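Long-range contacts in BT_4661 (Bacteroides thetaiotaomicron, PDB 4AK2), which binds heparin and heparan sulphate as a SusE-like cell-surface glycan-binding protein, this chain being its ligand-binding domain: residues Y24-R29 / E126-V131; G139-P145 / D226-N232; P205-F209 / A218-Q224. One frame throughout, in Å; residues are numbered along the deposited sequence.

How the contacts relate
The three contacts step outward from the middle of the chain, their centres lying about 8, 13 and 17 Å from its centre. Contact 1 joins the strand 27-30 to the segment that leads into strand 131-134. It meets contact 2 through Tyr127, whose OH probably bonds to Phe227 O at 2.8 Å. Contacts 2 and 3, with centres about 10 Å apart, share one antiparallel sheet in which 229-231 lies between 140-141 and 220-222; there His230 N probably bonds to Tyr221 O at 2.7 Å, and Asp223 holds the His230 ring. Contact 3 comes near the bound glycan: the Pro205 side chain is about 7 Å from a sulfated glucosamine.

Contact 1: Y24-R29 / E126-V131; sequences YADQFR and EYTPFV
The guanidinium of Arg29 is fixed in its own plane by two bonds to 126-131: NH1 donates a hydrogen bond to Thr128 OG1 at 2.9 Å, and NH2 meets Tyr127 O, also at 2.9 Å, from above the carbonyl plane. Glu126 stacks over one face, its carboxylate 12° from parallel. The link from Arg29 NH1 to Glu126 OE1, 3.7 Å, is therefore a long salt bridge of charges alone; Phe130 CD2 lies over the opposite face. Arginine suits this place, offering bonds at its rim and faces for packing.

Gln27 CG lies between backbone N and carbonyl carbon (chi1 71°), and the extended chain carries the amide to 126-131. OE1 accepts a hydrogen bond from Val131 N at 3.2 Å and a weak one from Phe130 N, while NE2 bonds to Ala25 O and to a water. An amide suits because it accepts across the contact while donating within its own segment. OE1 also lies over one face of the Phe130 ring, toward its rim. Small Ala25 CB meets Val131 CG1.

His114 holds Arg29 NE, and Ser116 holds Glu126 OE2. The arrangement joins an edge strand of one mixed sheet to an irregular segment entering the next.

Contact 2: G139-P145 / D226-N232; sequences GGESIAP and DFKVHIN
Gly140 and Ile231 form an antiparallel hydrogen-bonded pair, with Gly140 N to Ile231 O at 3.0 Å and Ile231 N to Gly140 O at 2.9 Å, the latter bond almost straight at 174°. Glu141 and His230 follow as a non-hydrogen-bonded pair, and Ser142 N to Val229 O continues the pattern. At Gly139 the positive phi and the closeness of Ile231 O both suit a residue without a side chain.

Just past strand 140-141 the Ser142 side chain, instead of a main-chain carbonyl, accepts the N-H of Val229, with OG 2.8 Å from Val229 N. Set between its backbone N and carbonyl carbon (chi1 77°), OG also donates to Ile143 O, so a small polar residue satisfies two main-chain groups in a buried place. The pairing makes 140-141 an edge of a three-stranded antiparallel sheet whose central strand, 229-231, has 220-222 on its other flank. Val229 and Ile231 pack against strand 268-276 of the larger mixed sheet.

Glu141 and His230 lie side by side, pointing the same way from the sheet. Glu141 CB lies over one face of the imidazole, toward the rim, in a CH-pi contact; Tyr221 stacks with this ring, and Asp223 accepts from its NE2. The extended Lys228 chain crosses over Ser142 O to bring NZ within 2.7 Å of Glu141 OE2, a salt bridge that meets the oxygen from above the carboxylate plane. A water joins the same NZ to Ser142 O. Pro145 CG packs at 3.8 Å on Phe227 CB; proline, with no N-H to offer, suits a loop position where strand pairing has ended.

Contact 3: P205-F209 / A218-Q224; sequences PMSYF and ALGYIDQ
Pro205 and Met206 make the apolar centre with Leu219 and Gly220. Pro205 CB meets Leu219 CD1 at 3.7 Å. The Met206 chain, bent at both chi2 (-61°) and chi3, curls back so that SD and CE lie along the Gly220 backbone; SD also touches Leu219 CB at 4.0 Å. A flexible thioether can follow such a path, and glycine suits the other side because a CB there would run into Met206 CE. Trp192 of helix 187-195 packs on Pro205, Met206 and Leu219.

At the other end the Tyr208 ring provides a flat surface for Gln224. The CG of Gln224 stands almost over the ring centre, 3.6 Å from the centroid and 13° off the normal, in a clear CH-pi contact. Its chain bends at chi2, and the amide plane is turned 44° from the ring. Phe209 approaches the same amide, its CE2 3.9 Å from Gln224 CD, while Tyr208 CD2 lies over the centre of the Phe209 ring. Tyr221 CD2 comes to the edge of Tyr208 in looser packing.

Strand 220-222 is an outer strand of the three-stranded antiparallel sheet, paired with 229-231, and the irregular segment 205-209 runs beside it. This places the contact near the glycan site: the Pro205 side chain is about 7 Å from a bound sulfated glucosamine, and that of Leu219 about 4 Å from a sodium ion. Direct backbone bonding is slight: Leu219 N gives a weak bond to Pro205 O, and Met206 CA makes a CH...O contact with Gly220 O at 3.1 Å. A water bridges instead, donating to Met206 O and accepting from Ile222 N.

At the polar edge Gln224 NE2 turns back to Ile222 O, 2.9 Å away, and also bonds to Leu158 O. Asp159 holds both Ser207 OG and Tyr208 N, so one carboxylate anchors the serine and the backbone where Tyr208 begins.

Contact 1: Y24-R29 / E126-V131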
loop_
_atom_site.group_PDB
_atom_site.type_symbol
_atom_site.label_atom_id
_atom_site.label_comp_id
_atom_site.label_asym_id
_atom_site.label_seq_id
_atom_site.Cartn_x
_atom_site.Cartn_y
_atom_site.Cartn_z
ATOM N N TYR A 24 -3.070 -8.642 -9.425
ATOM C CA TYR A 24 -2.203 -7.855 -8.516
ATOM C C TYR A 24 -2.448 -6.380 -8.746
ATOM O O TYR A 24 -2.870 -5.986 -9.827
ATOM C CB TYR A 24 -0.732 -8.186 -8.785
ATOM C CG TYR A 24 -0.443 -9.649 -8.486
ATOM C CD1 TYR A 24 -0.131 -10.039 -7.188
ATOM C CD2 TYR A 24 -0.490 -10.623 -9.508
ATOM C CE1 TYR A 24 0.101 -11.360 -6.869
ATOM C CE2 TYR A 24 -0.243 -11.981 -9.203
ATOM C CZ TYR A 24 0.057 -12.334 -7.887
ATOM O OH TYR A 24 0.327 -13.640 -7.605
ATOM N N ALA A 25 -2.132 -5.561 -7.729
ATOM C CA ALA A 25 -2.095 -4.117 -7.960
ATOM C C ALA A 25 -1.022 -3.788 -8.985
ATOM O O ALA A 25 -0.074 -4.572 -9.228
ATOM C CB ALA A 25 -1.780 -3.403 -6.626
ATOM N N ASP A 26 -1.163 -2.584 -9.574
ATOM C CA ASP A 26 -0.087 -2.022 -10.389
ATOM C C ASP A 26 1.012 -1.530 -9.457
ATOM O O ASP A 26 0.756 -0.646 -8.601
ATOM C CB ASP A 26 -0.613 -0.895 -11.277
ATOM C CG ASP A 26 -1.445 -1.389 -12.440
ATOM O OD1 ASP A 26 -1.438 -2.613 -12.726
ATOM O OD2 ASP A 26 -2.097 -0.535 -13.086
ATOM N N GLN A 27 2.186 -2.131 -9.533
ATOM C CA GLN A 27 3.211 -1.915 -8.500
ATOM C C GLN A 27 4.596 -2.179 -9.027
ATOM O O GLN A 27 4.816 -3.115 -9.784
ATOM C CB GLN A 27 2.881 -2.782 -7.277
ATOM C CG GLN A 27 3.096 -4.294 -7.496
ATOM C CD GLN A 27 2.386 -5.097 -6.432
ATOM O OE1 GLN A 27 2.876 -5.276 -5.337
ATOM N NE2 GLN A 27 1.192 -5.628 -6.796
ATOM N N PHE A 28 5.533 -1.283 -8.675
ATOM C CA PHE A 28 6.882 -1.287 -9.207
ATOM C C PHE A 28 7.906 -1.121 -8.127
ATOM O O PHE A 28 7.796 -0.214 -7.314
ATOM C CB PHE A 28 7.032 -0.162 -10.272
ATOM C CG PHE A 28 6.103 -0.405 -11.416
ATOM C CD1 PHE A 28 4.788 0.044 -11.383
ATOM C CD2 PHE A 28 6.505 -1.193 -12.497
ATOM C CE1 PHE A 28 3.890 -0.293 -12.407
ATOM C CE2 PHE A 28 5.602 -1.525 -13.520
ATOM C CZ PHE A 28 4.317 -1.101 -13.463
ATOM N N ARG A 29 8.878 -2.014 -8.113
ATOM C CA ARG A 29 9.973 -1.947 -7.173
ATOM C C ARG A 29 11.183 -1.340 -7.846
ATOM O O ARG A 29 11.540 -1.684 -8.978
ATOM C CB ARG A 29 10.314 -3.365 -6.641
ATOM C CG ARG A 29 11.570 -3.368 -5.760
ATOM C CD ARG A 29 11.687 -4.664 -4.970
ATOM N NE ARG A 29 10.712 -4.709 -3.885
ATOM C CZ ARG A 29 9.915 -5.742 -3.581
ATOM N NH1 ARG A 29 9.900 -6.910 -4.296
ATOM N NH2 ARG A 29 9.106 -5.603 -2.540
ATOM N N GLU A 126 11.471 -7.564 1.813
ATOM C CA GLU A 126 10.706 -7.387 0.599
ATOM C C GLU A 126 9.451 -8.260 0.605
ATOM O O GLU A 126 9.527 -9.503 0.670
ATOM C CB GLU A 126 11.550 -7.739 -0.652
ATOM C CG GLU A 126 12.715 -6.775 -0.812
ATOM C CD GLU A 126 13.439 -6.916 -2.131
ATOM O OE1 GLU A 126 13.177 -7.906 -2.855
ATOM O OE2 GLU A 126 14.291 -6.065 -2.447
ATOM N N TYR A 127 8.289 -7.639 0.501
ATOM C CA TYR A 127 7.042 -8.350 0.268
ATOM C C TYR A 127 6.814 -8.326 -1.253
ATOM O O TYR A 127 6.877 -7.250 -1.873
ATOM C CB TYR A 127 5.883 -7.595 0.935
ATOM C CG TYR A 127 5.871 -7.688 2.453
ATOM C CD1 TYR A 127 6.623 -6.829 3.246
ATOM C CD2 TYR A 127 5.125 -8.664 3.095
ATOM C CE1 TYR A 127 6.615 -6.912 4.618
ATOM C CE2 TYR A 127 5.099 -8.779 4.473
ATOM C CZ TYR A 127 5.869 -7.898 5.241
ATOM O OH TYR A 127 5.878 -8.013 6.632
ATOM N N THR A 128 6.538 -9.481 -1.819
ATOM C CA THR A 128 6.275 -9.569 -3.268
ATOM C C THR A 128 4.991 -10.362 -3.426
ATOM O O THR A 128 5.037 -11.607 -3.347
ATOM C CB THR A 128 7.447 -10.265 -3.989
ATOM O OG1 THR A 128 8.643 -9.513 -3.781
ATOM C CG2 THR A 128 7.170 -10.412 -5.494
ATOM N N PRO A 129 3.851 -9.725 -3.690
ATOM C CA PRO A 129 3.634 -8.296 -3.919
ATOM C C PRO A 129 3.734 -7.498 -2.636
ATOM O O PRO A 129 3.459 -7.970 -1.547
ATOM C CB PRO A 129 2.175 -8.262 -4.439
ATOM C CG PRO A 129 1.516 -9.425 -3.730
ATOM C CD PRO A 129 2.573 -10.487 -3.729
ATOM N N PHE A 130 4.105 -6.230 -2.829
ATOM C CA PHE A 130 4.165 -5.264 -1.703
ATOM C C PHE A 130 2.892 -4.490 -1.528
ATOM O O PHE A 130 2.820 -3.628 -0.629
ATOM C CB PHE A 130 5.395 -4.379 -1.762
ATOM C CG PHE A 130 5.428 -3.446 -2.952
ATOM C CD1 PHE A 130 4.825 -2.164 -2.856
ATOM C CD2 PHE A 130 6.072 -3.795 -4.149
ATOM C CE1 PHE A 130 4.888 -1.285 -3.923
ATOM C CE2 PHE A 130 6.123 -2.923 -5.224
ATOM C CZ PHE A 130 5.518 -1.671 -5.100
ATOM N N VAL A 131 1.864 -4.724 -2.339
ATOM C CA VAL A 131 0.536 -4.176 -2.142
ATOM C C VAL A 131 -0.356 -5.369 -1.776
ATOM O O VAL A 131 -0.566 -6.276 -2.622
ATOM C CB VAL A 131 -0.016 -3.460 -3.361
ATOM C CG1 VAL A 131 -1.377 -2.823 -3.052
ATOM C CG2 VAL A 131 0.975 -2.375 -3.861
HETATM O O HOH W 1 -1.000 -6.857 -5.275
HETATM O O HOH W 2 8.531 -4.684 0.313
#

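Contact 2: G139-P145 / D226-N232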
loop_
_atom_site.group_PDB
_atom_site.type_symbol
_atom_site.label_atom_id
_atom_site.label_comp_id
_atom_site.label_asym_id
_atom_site.label_seq_id
_atom_site.Cartn_x
_atom_site.Cartn_y
_atom_site.Cartn_z
ATOM N N GLY A 139 -11.220 -9.786 5.938
ATOM C CA GLY A 139 -9.865 -9.827 6.426
ATOM C C GLY A 139 -8.998 -10.722 5.562
ATOM O O GLY A 139 -9.434 -11.268 4.536
ATOM N N GLY A 140 -7.770 -10.932 5.985
ATOM C CA GLY A 140 -6.863 -11.831 5.287
ATOM C C GLY A 140 -5.431 -11.619 5.725
ATOM O O GLY A 140 -5.178 -10.927 6.710
ATOM N N GLU A 141 -4.497 -12.236 5.017
ATOM C CA GLU A 141 -3.076 -12.168 5.323
ATOM C C GLU A 141 -2.279 -11.938 4.069
ATOM O O GLU A 141 -2.616 -12.479 3.010
ATOM C CB GLU A 141 -2.581 -13.402 6.081
ATOM C CG GLU A 141 -2.681 -14.666 5.295
ATOM C CD GLU A 141 -2.371 -15.925 6.112
ATOM O OE1 GLU A 141 -2.569 -15.897 7.346
ATOM O OE2 GLU A 141 -1.946 -16.943 5.512
ATOM N N SER A 142 -1.244 -11.107 4.186
ATOM C CA SER A 142 -0.374 -10.790 3.066
ATOM C C SER A 142 0.518 -11.962 2.699
ATOM O O SER A 142 0.481 -13.013 3.360
ATOM C CB SER A 142 0.527 -9.589 3.465
ATOM O OG SER A 142 1.583 -10.030 4.342
ATOM N N ILE A 143 1.287 -11.801 1.626
ATOM C CA ILE A 143 2.402 -12.706 1.316
ATOM C C ILE A 143 3.401 -12.719 2.473
ATOM O O ILE A 143 3.537 -11.694 3.200
ATOM C CB ILE A 143 3.076 -12.262 -0.018
ATOM C CG1 ILE A 143 3.825 -13.424 -0.689
ATOM C CG2 ILE A 143 3.999 -11.069 0.175
ATOM C CD1 ILE A 143 2.899 -14.494 -1.314
ATOM N N ALA A 144 4.171 -13.778 2.647
ATOM C CA ALA A 144 5.281 -13.781 3.572
ATOM C C ALA A 144 6.457 -13.088 2.883
ATOM O O ALA A 144 6.753 -13.365 1.731
ATOM C CB ALA A 144 5.654 -15.233 3.927
ATOM N N PRO A 145 7.150 -12.162 3.579
ATOM C CA PRO A 145 8.222 -11.442 2.938
ATOM C C PRO A 145 9.512 -12.260 2.873
ATOM O O PRO A 145 9.701 -13.194 3.675
ATOM C CB PRO A 145 8.442 -10.246 3.879
ATOM C CG PRO A 145 8.029 -10.752 5.248
ATOM C CD PRO A 145 6.890 -11.720 4.950
ATOM N N ASP A 226 6.004 -16.182 10.172
ATOM C CA ASP A 226 6.186 -15.941 8.741
ATOM C C ASP A 226 6.220 -14.459 8.370
ATOM O O ASP A 226 6.545 -14.142 7.227
ATOM C CB ASP A 226 5.065 -16.655 7.948
ATOM C CG ASP A 226 5.022 -18.132 8.193
ATOM O OD1 ASP A 226 6.098 -18.756 8.148
ATOM O OD2 ASP A 226 3.902 -18.632 8.428
ATOM N N PHE A 227 5.862 -13.564 9.312
ATOM C CA PHE A 227 5.974 -12.103 9.105
ATOM C C PHE A 227 4.988 -11.583 8.073
ATOM O O PHE A 227 5.190 -10.552 7.472
ATOM C CB PHE A 227 7.434 -11.707 8.832
ATOM C CG PHE A 227 8.356 -12.250 9.896
ATOM C CD1 PHE A 227 8.243 -11.777 11.212
ATOM C CD2 PHE A 227 9.229 -13.299 9.627
ATOM C CE1 PHE A 227 9.028 -12.311 12.232
ATOM C CE2 PHE A 227 10.004 -13.856 10.634
ATOM C CZ PHE A 227 9.898 -13.366 11.932
ATOM N N LYS A 228 3.875 -12.301 7.882
ATOM C CA LYS A 228 2.767 -11.783 7.091
ATOM C C LYS A 228 2.061 -10.686 7.878
ATOM O O LYS A 228 1.985 -10.720 9.118
ATOM C CB LYS A 228 1.750 -12.884 6.814
ATOM C CG LYS A 228 2.293 -14.077 6.003
ATOM C CD LYS A 228 1.225 -15.143 5.813
ATOM C CE LYS A 228 1.731 -16.282 4.950
ATOM N NZ LYS A 228 0.642 -17.295 4.757
ATOM N N VAL A 229 1.520 -9.718 7.149
ATOM C CA VAL A 229 0.597 -8.758 7.738
ATOM C C VAL A 229 -0.820 -9.377 7.731
ATOM O O VAL A 229 -1.279 -9.798 6.676
ATOM C CB VAL A 229 0.569 -7.395 6.999
ATOM C CG1 VAL A 229 -0.514 -6.494 7.582
ATOM C CG2 VAL A 229 1.943 -6.714 7.017
ATOM N N HIS A 230 -1.462 -9.421 8.904
ATOM C CA HIS A 230 -2.831 -9.857 9.063
ATOM C C HIS A 230 -3.746 -8.719 9.239
ATOM O O HIS A 230 -3.422 -7.792 9.974
ATOM C CB HIS A 230 -2.950 -10.767 10.305
ATOM C CG HIS A 230 -2.082 -11.981 10.222
ATOM N ND1 HIS A 230 -2.587 -13.235 10.080
ATOM C CD2 HIS A 230 -0.707 -12.109 10.222
ATOM C CE1 HIS A 230 -1.566 -14.108 10.003
ATOM N NE2 HIS A 230 -0.416 -13.425 10.096
ATOM N N ILE A 231 -4.868 -8.717 8.531
ATOM C CA ILE A 231 -5.937 -7.731 8.676
ATOM C C ILE A 231 -7.155 -8.472 9.198
ATOM O O ILE A 231 -7.598 -9.473 8.603
ATOM C CB ILE A 231 -6.249 -7.022 7.347
ATOM C CG1 ILE A 231 -5.053 -6.165 6.934
ATOM C CG2 ILE A 231 -7.548 -6.218 7.408
ATOM C CD1 ILE A 231 -4.765 -4.969 7.826
ATOM N N ASN A 232 -7.683 -8.062 10.338
ATOM C CA ASN A 232 -8.826 -8.754 10.922
ATOM C C ASN A 232 -10.124 -8.311 10.290
ATOM O O ASN A 232 -10.204 -7.189 9.808
ATOM C CB ASN A 232 -8.826 -8.547 12.444
ATOM C CG ASN A 232 -7.813 -9.430 13.114
ATOM O OD1 ASN A 232 -7.604 -10.593 12.711
ATOM N ND2 ASN A 232 -7.150 -8.899 14.132
HETATM O O HOH W 3 -0.747 -15.425 2.697
HETATM O O HOH W 4 8.814 -14.712 5.843
#

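Contact 3: P205-F209 / A218-Q224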
loop_
_atom_site.group_PDB
_atom_site.type_symbol
_atom_site.label_atom_id
_atom_site.label_comp_id
_atom_site.label_asym_id
_atom_site.label_seq_id
_atom_site.Cartn_x
_atom_site.Cartn_y
_atom_site.Cartn_z
ATOM N N PRO A 205 -3.017 -0.347 17.876
ATOM C CA PRO A 205 -4.042 -1.045 17.069
ATOM C C PRO A 205 -3.490 -1.943 15.966
ATOM O O PRO A 205 -4.238 -2.767 15.427
ATOM C CB PRO A 205 -4.851 0.119 16.455
ATOM C CG PRO A 205 -4.646 1.282 17.434
ATOM C CD PRO A 205 -3.176 1.133 17.787
ATOM N N MET A 206 -2.223 -1.757 15.626
ATOM C CA MET A 206 -1.582 -2.477 14.524
ATOM C C MET A 206 -0.443 -3.374 14.991
ATOM O O MET A 206 0.334 -3.872 14.171
ATOM C CB MET A 206 -1.080 -1.488 13.473
ATOM C CG MET A 206 -2.181 -0.948 12.579
ATOM S SD MET A 206 -3.072 -2.192 11.606
ATOM C CE MET A 206 -1.802 -3.068 10.702
ATOM N N SER A 207 -0.353 -3.590 16.307
ATOM C CA SER A 207 0.811 -4.213 16.902
ATOM C C SER A 207 0.586 -5.645 17.415
ATOM O O SER A 207 -0.336 -5.897 18.161
ATOM C CB SER A 207 1.328 -3.337 18.079
ATOM O OG SER A 207 2.357 -4.030 18.800
ATOM N N TYR A 208 1.469 -6.546 17.001
ATOM C CA TYR A 208 1.523 -7.876 17.592
ATOM C C TYR A 208 1.888 -7.788 19.079
ATOM O O TYR A 208 1.249 -8.408 19.936
ATOM C CB TYR A 208 2.558 -8.730 16.859
ATOM C CG TYR A 208 2.830 -10.048 17.583
ATOM C CD1 TYR A 208 2.080 -11.179 17.311
ATOM C CD2 TYR A 208 3.849 -10.138 18.551
ATOM C CE1 TYR A 208 2.314 -12.362 17.991
ATOM C CE2 TYR A 208 4.090 -11.323 19.240
ATOM C CZ TYR A 208 3.326 -12.428 18.963
ATOM O OH TYR A 208 3.582 -13.624 19.652
ATOM N N PHE A 209 2.950 -7.056 19.380
ATOM C CA PHE A 209 3.476 -7.039 20.747
ATOM C C PHE A 209 2.521 -6.419 21.770
ATOM O O PHE A 209 2.569 -6.798 22.950
ATOM C CB PHE A 209 4.870 -6.404 20.763
ATOM C CG PHE A 209 5.882 -7.297 20.114
ATOM C CD1 PHE A 209 6.425 -8.359 20.820
ATOM C CD2 PHE A 209 6.221 -7.130 18.763
ATOM C CE1 PHE A 209 7.289 -9.238 20.175
ATOM C CE2 PHE A 209 7.084 -8.006 18.124
ATOM C CZ PHE A 209 7.637 -9.044 18.842
ATOM N N ALA A 218 -6.956 -6.754 17.291
ATOM C CA ALA A 218 -6.155 -5.726 16.606
ATOM C C ALA A 218 -6.828 -5.358 15.287
ATOM O O ALA A 218 -7.518 -6.184 14.669
ATOM C CB ALA A 218 -4.769 -6.250 16.335
ATOM N N LEU A 219 -6.661 -4.119 14.828
ATOM C CA LEU A 219 -7.043 -3.821 13.435
ATOM C C LEU A 219 -6.247 -4.696 12.451
ATOM O O LEU A 219 -6.747 -5.115 11.401
ATOM C CB LEU A 219 -6.786 -2.340 13.145
ATOM C CG LEU A 219 -7.524 -1.342 14.016
ATOM C CD1 LEU A 219 -7.140 0.085 13.603
ATOM C CD2 LEU A 219 -9.015 -1.539 13.950
ATOM N N GLY A 220 -5.014 -4.965 12.806
ATOM C CA GLY A 220 -4.113 -5.769 12.033
ATOM C C GLY A 220 -2.847 -5.985 12.827
ATOM O O GLY A 220 -2.661 -5.345 13.873
ATOM N N TYR A 221 -1.989 -6.893 12.377
ATOM C CA TYR A 221 -0.736 -7.162 13.090
ATOM C C TYR A 221 0.150 -8.007 12.193
ATOM O O TYR A 221 -0.348 -8.720 11.316
ATOM C CB TYR A 221 -0.973 -7.890 14.441
ATOM C CG TYR A 221 -1.555 -9.253 14.266
ATOM C CD1 TYR A 221 -2.931 -9.402 14.141
ATOM C CD2 TYR A 221 -0.737 -10.373 14.171
ATOM C CE1 TYR A 221 -3.492 -10.670 13.952
ATOM C CE2 TYR A 221 -1.283 -11.647 13.957
ATOM C CZ TYR A 221 -2.664 -11.791 13.871
ATOM O OH TYR A 221 -3.212 -13.045 13.654
ATOM N N ILE A 222 1.428 -8.043 12.495
ATOM C CA ILE A 222 2.382 -8.933 11.841
ATOM C C ILE A 222 2.610 -10.140 12.705
ATOM O O ILE A 222 2.894 -10.018 13.898
ATOM C CB ILE A 222 3.699 -8.162 11.571
ATOM C CG1 ILE A 222 3.417 -6.999 10.616
ATOM C CG2 ILE A 222 4.778 -9.106 11.015
ATOM C CD1 ILE A 222 4.606 -6.069 10.447
ATOM N N ASP A 223 2.505 -11.332 12.117
ATOM C CA ASP A 223 2.815 -12.544 12.914
ATOM C C ASP A 223 4.340 -12.751 12.982
ATOM O O ASP A 223 5.089 -12.318 12.080
ATOM C CB ASP A 223 2.073 -13.760 12.377
ATOM C CG ASP A 223 2.763 -14.373 11.195
ATOM O OD1 ASP A 223 3.793 -15.062 11.386
ATOM O OD2 ASP A 223 2.260 -14.192 10.068
ATOM N N GLN A 224 4.810 -13.410 14.046
ATOM C CA GLN A 224 6.261 -13.565 14.279
ATOM C C GLN A 224 6.840 -14.899 13.781
ATOM O O GLN A 224 7.957 -15.257 14.183
ATOM C CB GLN A 224 6.601 -13.293 15.777
ATOM C CG GLN A 224 6.008 -11.959 16.219
ATOM C CD GLN A 224 6.507 -10.756 15.426
ATOM O OE1 GLN A 224 7.703 -10.581 15.262
ATOM N NE2 GLN A 224 5.578 -9.945 14.936
HETATM O O HOH W 5 2.442 -5.460 13.565
#